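Local coordinates for putative pyrroline carboxylate reductase (Streptococcus pyogenes, PDB 2AHR) that catalyses the NAD(P)H-dependent reduction of 1-pyrroline-5-carboxylate to L-proline, the last step of proline biosynthesis, at the interface of chains A and B. Residues are numbered along the deposited sequence; one frame, centred on the assembly and turned at random. Chains: chain A/B, putative pyrroline carboxylate reductase.

The interface of chains A and B. Residues chain A 246, 249-250, 253; chain B 182, 185-186.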
loop_
_atom_site.group_PDB
_atom_site.type_symbol
_atom_site.label_atom_id
_atom_site.label_comp_id
_atom_site.label_asym_id
_atom_site.label_seq_id
_atom_site.Cartn_x
_atom_site.Cartn_y
_atom_site.Cartn_z
ATOM N N SER A 246 9.856 9.698 12.234
ATOM C CA SER A 246 10.943 8.842 12.693
ATOM C C SER A 246 11.797 8.316 11.536
ATOM O O SER A 246 13.035 8.316 11.594
ATOM C CB SER A 246 10.343 7.668 13.481
ATOM O OG SER A 246 11.357 6.775 13.850
ATOM N N ILE A 249 13.863 11.117 10.236
ATOM C CA ILE A 249 15.019 11.324 11.098
ATOM C C ILE A 249 16.085 10.249 10.822
ATOM O O ILE A 249 17.272 10.573 10.686
ATOM C CB ILE A 249 14.616 11.377 12.627
ATOM C CG1 ILE A 249 13.799 12.637 12.962
ATOM C CG2 ILE A 249 15.857 11.286 13.552
ATOM C CD1 ILE A 249 14.533 13.987 12.728
ATOM N N ASP A 250 15.666 8.980 10.716
ATOM C CA ASP A 250 16.584 7.913 10.349
ATOM C C ASP A 250 17.317 8.236 9.035
ATOM O O ASP A 250 18.542 8.041 8.927
ATOM C CB ASP A 250 15.852 6.565 10.239
ATOM C CG ASP A 250 15.559 5.915 11.617
ATOM O OD1 ASP A 250 15.880 6.500 12.683
ATOM O OD2 ASP A 250 14.998 4.783 11.643
ATOM N N ILE A 253 19.964 10.894 9.502
ATOM C CA ILE A 253 21.104 10.306 10.228
ATOM C C ILE A 253 21.929 9.423 9.287
ATOM O O ILE A 253 23.151 9.515 9.266
ATOM C CB ILE A 253 20.626 9.511 11.529
ATOM C CG1 ILE A 253 20.002 10.485 12.544
ATOM C CG2 ILE A 253 21.793 8.765 12.179
ATOM C CD1 ILE A 253 19.470 9.840 13.822
ATOM N N ALA B 182 12.219 9.512 17.998
ATOM C CA ALA B 182 13.276 9.285 17.005
ATOM C C ALA B 182 14.640 9.481 17.663
ATOM O O ALA B 182 15.547 8.672 17.476
ATOM C CB ALA B 182 13.107 10.241 15.811
ATOM N N LYS B 185 15.268 6.453 19.873
ATOM C CA LYS B 185 15.592 5.308 19.029
ATOM C C LYS B 185 17.079 5.370 18.707
ATOM O O LYS B 185 17.771 4.347 18.698
ATOM C CB LYS B 185 14.765 5.336 17.741
ATOM C CG LYS B 185 14.954 4.075 16.845
ATOM C CD LYS B 185 14.007 4.147 15.652
ATOM C CE LYS B 185 14.198 2.933 14.710
ATOM N NZ LYS B 185 15.185 3.283 13.624
ATOM N N ASN B 186 17.563 6.597 18.518
ATOM C CA ASN B 186 18.928 6.845 18.077
ATOM C C ASN B 186 19.918 7.241 19.199
ATOM O O ASN B 186 20.978 7.795 18.935
ATOM C CB ASN B 186 18.919 7.859 16.921
ATOM C CG ASN B 186 18.366 7.263 15.651
ATOM O OD1 ASN B 186 19.048 6.490 14.997
ATOM N ND2 ASN B 186 17.111 7.602 15.300
#
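A:Asp250 meets B:Lys185 and B:Asn186 with its carboxylate, OD2 bonding to the lysine and OD1 to the asparagine; aspartate suits the place because its short side chain offers two acceptor oxygens to two donors. The charged pair is a salt bridge that is also a hydrogen bond: the ammonium NZ of B:Lys185 lies 2.5 Å from OD2 of A:Asp250, on the syn side and 18° out of the carboxylate plane. Lysine can span the gap between two helices. Its chain runs extended from a CG anti to the backbone N (chi1 -175°) and turns only at its last torsion (chi4 -93°), which swings NZ onto the carboxylate; the two side chains meet at about a right angle. The lysine's positive charge would be expected to stabilise the carboxylate in its ionised form.

The other oxygen takes a neutral donor. ND2 of B:Asn186 reaches OD1 of A:Asp250 at 3.1 Å in a nearly straight bond, approaching almost along the C-O axis. The acceptor lies in the amide plane, while the carboxylate stands nearly perpendicular to it. The same ND2 bonds to the carbonyl O of B:Ala182, 2.9 Å away, which helps fix the amide's rotation. Asparagine thus caps the C-terminal end of the preceding helix 158-185 and binds the partner chain with one nitrogen.

Apolar contacts flank the polar group. CD1 of A:Ile253 sits squarely over the face of the amide of B:Asn186, 3.3 Å from CG, and so leaves the amide edge to its hydrogen bonds. Branched A:Ile249 presents CB, CG1 and CG2 together to the methyl CB of B:Ala182, with CB 3.7 Å from it. That methyl also touches CA of A:Ser246; small residues let the helices approach here.

A:Ser246, A:Ile249, A:Asp250 and A:Ile253, spaced three and four apart, line one face of helix 241-258, which packs against the C-terminal end of helix 158-185 of chain B. This patch, repeated by two-fold symmetry, belongs to the family's dimerisation region.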